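Local coordinates for cell surface protein (Faecalibacterium prausnitzii A2-165, PDB 4GT6), which is of unknown function but, as an extracellular BspA-type leucine-rich repeat protein, probably binds other proteins at the bacterial cell surface, at residues A[105-111]-A[128-134]. Residue numbers count along the deposited sequence, not the author numbering.
Sequences IGRQAFM and IDSEAFH
Equivalent turns of two successive BspA-type leucine-rich repeats, 105-111 and 128-134, stack in parallel with an offset of 23 residues, the second repeating the backbone path of the first. Ile128 forms a parallel bridge with Ile105; its CG2 lies 4.1 Å from Ile105 CB. Asp129 N donates to Ile105 O (2.9 Å), while Asp129 OD1 accepts from Ser130 N (2.9 Å) and a water joins Asp129 OD2 (3.1 Å) to Arg107 N (2.8 Å). A type II turn runs from Asp129 to Ala132, as from Gly106 to Ala109; Glu131 and Gln108 occupy its positive-phi position (both 53°). Ser130 O accepts from Gln108 N (2.9 Å). Glu131 and Gln108 share chi1 m and chi2 t and run side by side; Gln108 NE2 hydrogen-bonds Glu131 OE1 (3.0 Å, 174° at the hydrogen). Ala132 O accepts from Phe110 N (2.8 Å). Phe133 and Phe110, both m, have nearly parallel planes (2°), but centroids 5.4 Å apart mean little overlap. His134 ND1 donates to Glu131 OE2 (3.0 Å); SE of selenomethionine Met111 lies obliquely 4.5 Å from the His134 ring centroid. The segments follow parallel-paired strands 104-105 and 127-128; strand 77-78 flanks 104-105, Phe110 meets Phe83, and Gln108 OE1 hydrogen-bonds Asn81 ND2, Ser130 OG Asp153 OD1 beyond strand 150-151.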
ATOM      1  N   ILE A 105      -0.916   7.438  17.587  1.00 12.30           N
ATOM      2  CA  ILE A 105       0.060   8.002  16.646  1.00 11.79           C
ATOM      3  C   ILE A 105      -0.752   8.615  15.499  1.00 17.10           C
ATOM      4  O   ILE A 105      -1.590   7.922  14.902  1.00 17.03           O
ATOM      5  CB  ILE A 105       1.118   6.951  16.172  1.00 15.23           C
ATOM      6  CG1 ILE A 105       1.986   6.453  17.365  1.00 16.62           C
ATOM      7  CG2 ILE A 105       2.038   7.546  15.053  1.00 14.04           C
ATOM      8  CD1 ILE A 105       2.883   5.263  17.027  1.00 18.81           C
ATOM      9  N   GLY A 106      -0.536   9.911  15.238  1.00 13.74           N
ATOM     10  CA  GLY A 106      -1.289  10.675  14.247  1.00 14.20           C
ATOM     11  C   GLY A 106      -0.946  10.358  12.804  1.00 13.37           C
ATOM     12  O   GLY A 106       0.037   9.663  12.522  1.00 12.53           O
ATOM     13  N   ARG A 107      -1.724  10.945  11.862  1.00 12.04           N
ATOM     14  CA  ARG A 107      -1.500  10.714  10.428  1.00 11.02           C
ATOM     15  C   ARG A 107      -0.112  11.158  10.037  1.00 12.75           C
ATOM     16  O   ARG A 107       0.325  12.200  10.522  1.00 13.25           O
ATOM     17  CB  ARG A 107      -2.510  11.566   9.600  1.00 15.48           C
ATOM     18  CG  ARG A 107      -3.967  11.230   9.838  1.00 25.58           C
ATOM     19  CD  ARG A 107      -4.877  11.942   8.860  1.00 23.75           C
ATOM     20  NE  ARG A 107      -4.805  13.390   8.977  1.00 34.85           N
ATOM     21  CZ  ARG A 107      -5.452  14.226   8.171  1.00 48.82           C
ATOM     22  NH1 ARG A 107      -6.194  13.758   7.172  1.00 28.78           N
ATOM     23  NH2 ARG A 107      -5.355  15.532   8.350  1.00 33.18           N
ATOM     24  N   GLN A 108       0.572  10.413   9.147  1.00 10.19           N
ATOM     25  CA  GLN A 108       1.867  10.799   8.577  1.00 10.64           C
ATOM     26  C   GLN A 108       2.917  11.146   9.656  1.00 14.13           C
ATOM     27  O   GLN A 108       3.862  11.900   9.368  1.00 13.12           O
ATOM     28  CB  GLN A 108       1.637  12.016   7.653  1.00 11.79           C
ATOM     29  CG  GLN A 108       0.711  11.713   6.461  1.00 13.16           C
ATOM     30  CD  GLN A 108       0.674  12.833   5.434  1.00 19.19           C
ATOM     31  OE1 GLN A 108       1.207  13.938   5.638  1.00 16.51           O
ATOM     32  NE2 GLN A 108       0.047  12.568   4.293  1.00 15.68           N
ATOM     33  N   ALA A 109       2.772  10.575  10.893  1.00 10.95           N
ATOM     34  CA  ALA A 109       3.688  10.971  11.997  1.00 11.50           C
ATOM     35  C   ALA A 109       5.154  10.702  11.660  1.00 14.05           C
ATOM     36  O   ALA A 109       6.006  11.523  12.006  1.00 12.85           O
ATOM     37  CB  ALA A 109       3.304  10.282  13.286  1.00 11.67           C
ATOM     38  N   PHE A 110       5.447   9.614  10.935  1.00 10.41           N
ATOM     39  CA  PHE A 110       6.833   9.285  10.572  1.00 10.39           C
ATOM     40  C   PHE A 110       6.942   9.110   9.074  1.00 13.94           C
ATOM     41  O   PHE A 110       7.844   8.424   8.584  1.00 13.91           O
ATOM     42  CB  PHE A 110       7.300   8.018  11.321  1.00 12.69           C
ATOM     43  CG  PHE A 110       7.320   8.232  12.812  1.00 14.04           C
ATOM     44  CD1 PHE A 110       8.430   8.810  13.433  1.00 15.43           C
ATOM     45  CD2 PHE A 110       6.222   7.892  13.595  1.00 14.67           C
ATOM     46  CE1 PHE A 110       8.444   9.026  14.810  1.00 16.49           C
ATOM     47  CE2 PHE A 110       6.235   8.108  14.977  1.00 17.05           C
ATOM     48  CZ  PHE A 110       7.337   8.703  15.574  1.00 15.08           C
HETATM   49  N   MSE A 111       6.030   9.740   8.316  1.00 11.03           N
HETATM   50  CA  MSE A 111       6.116   9.611   6.852  1.00 11.50           C
HETATM   51  C   MSE A 111       7.432  10.188   6.323  1.00 14.67           C
HETATM   52  O   MSE A 111       7.878  11.231   6.800  1.00 15.06           O
HETATM   53  CB  MSE A 111       4.928  10.309   6.187  1.00 12.84           C
HETATM   54  CG  MSE A 111       4.995  10.296   4.672  1.00 16.45           C
HETATM   55 SE   MSE A 111       3.177  10.661   4.058  0.75 20.67          SE
HETATM   56  CE  MSE A 111       3.524  10.852   2.128  1.00 19.37           C
ATOM     57  N   ILE A 128      -3.362   4.039  15.373  1.00 13.39           N
ATOM     58  CA  ILE A 128      -2.333   4.540  14.450  1.00 13.62           C
ATOM     59  C   ILE A 128      -3.083   5.038  13.221  1.00 18.21           C
ATOM     60  O   ILE A 128      -3.803   4.244  12.580  1.00 17.31           O
ATOM     61  CB  ILE A 128      -1.238   3.507  14.081  1.00 16.44           C
ATOM     62  CG1 ILE A 128      -0.692   2.716  15.285  1.00 17.83           C
ATOM     63  CG2 ILE A 128      -0.126   4.223  13.347  1.00 15.98           C
ATOM     64  CD1 ILE A 128       0.151   1.421  14.862  1.00 22.90           C
ATOM     65  N   ASP A 129      -2.916   6.317  12.875  1.00 14.25           N
ATOM     66  CA  ASP A 129      -3.683   6.883  11.772  1.00 13.88           C
ATOM     67  C   ASP A 129      -2.956   6.763  10.433  1.00 15.29           C
ATOM     68  O   ASP A 129      -1.829   6.283  10.362  1.00 14.46           O
ATOM     69  CB  ASP A 129      -4.069   8.341  12.069  1.00 15.77           C
ATOM     70  CG  ASP A 129      -5.465   8.764  11.595  1.00 24.77           C
ATOM     71  OD1 ASP A 129      -6.022   8.105  10.641  1.00 20.50           O
ATOM     72  OD2 ASP A 129      -5.986   9.782  12.124  1.00 24.68           O
ATOM     73  N   SER A 130      -3.641   7.166   9.361  1.00 12.33           N
ATOM     74  CA  SER A 130      -3.205   7.031   7.965  1.00 12.05           C
ATOM     75  C   SER A 130      -1.764   7.412   7.716  1.00 14.68           C
ATOM     76  O   SER A 130      -1.309   8.455   8.210  1.00 13.22           O
ATOM     77  CB  SER A 130      -4.067   7.915   7.067  1.00 17.10           C
ATOM     78  OG  SER A 130      -5.430   7.629   7.340  1.00 23.33           O
ATOM     79  N   GLU A 131      -1.062   6.564   6.925  1.00 10.77           N
ATOM     80  CA  GLU A 131       0.295   6.794   6.410  1.00  9.97           C
ATOM     81  C   GLU A 131       1.322   7.136   7.496  1.00 13.55           C
ATOM     82  O   GLU A 131       2.308   7.816   7.190  1.00 13.64           O
ATOM     83  CB  GLU A 131       0.221   7.988   5.441  1.00 12.23           C
ATOM     84  CG  GLU A 131      -0.677   7.755   4.233  1.00 16.62           C
ATOM     85  CD  GLU A 131      -0.779   9.002   3.379  1.00 27.45           C
ATOM     86  OE1 GLU A 131      -1.381  10.004   3.832  1.00 24.72           O
ATOM     87  OE2 GLU A 131      -0.160   9.005   2.293  1.00 31.43           O
ATOM     88  N   ALA A 132       1.137   6.644   8.727  1.00 11.97           N
ATOM     89  CA  ALA A 132       2.047   6.976   9.822  1.00 12.44           C
ATOM     90  C   ALA A 132       3.469   6.505   9.543  1.00 15.49           C
ATOM     91  O   ALA A 132       4.398   7.153  10.013  1.00 14.80           O
ATOM     92  CB  ALA A 132       1.550   6.365  11.124  1.00 13.36           C
ATOM     93  N   PHE A 133       3.660   5.419   8.742  1.00 11.58           N
ATOM     94  CA  PHE A 133       5.018   4.943   8.468  1.00 11.94           C
ATOM     95  C   PHE A 133       5.269   4.852   6.971  1.00 15.82           C
ATOM     96  O   PHE A 133       6.082   4.040   6.531  1.00 14.64           O
ATOM     97  CB  PHE A 133       5.265   3.584   9.173  1.00 14.05           C
ATOM     98  CG  PHE A 133       5.222   3.747  10.681  1.00 14.80           C
ATOM     99  CD1 PHE A 133       6.311   4.279  11.373  1.00 16.52           C
ATOM    100  CD2 PHE A 133       4.074   3.418  11.400  1.00 17.62           C
ATOM    101  CE1 PHE A 133       6.265   4.452  12.760  1.00 17.90           C
ATOM    102  CE2 PHE A 133       4.017   3.611  12.791  1.00 19.51           C
ATOM    103  CZ  PHE A 133       5.102   4.170  13.450  1.00 17.76           C
ATOM    104  N   HIS A 134       4.540   5.652   6.193  1.00 13.53           N
ATOM    105  CA  HIS A 134       4.656   5.682   4.732  0.50 13.15           C
ATOM    106  C   HIS A 134       6.111   6.054   4.352  1.00 16.31           C
ATOM    107  O   HIS A 134       6.639   7.043   4.854  1.00 13.93           O
ATOM    108  CB  HIS A 134       3.626   6.686   4.173  0.50 13.98           C
ATOM    109  CG  HIS A 134       3.488   6.761   2.677  0.50 17.11           C
ATOM    110  ND1 HIS A 134       2.460   7.490   2.098  0.50 18.98           N
ATOM    111  CD2 HIS A 134       4.258   6.244   1.691  0.50 17.96           C
ATOM    112  CE1 HIS A 134       2.629   7.383   0.791  0.50 18.17           C
ATOM    113  NE2 HIS A 134       3.702   6.647   0.497  0.50 17.90           N
TER
HETATM  114  O   HOH W   1      -4.051  12.135  12.902  1.00 33.00           O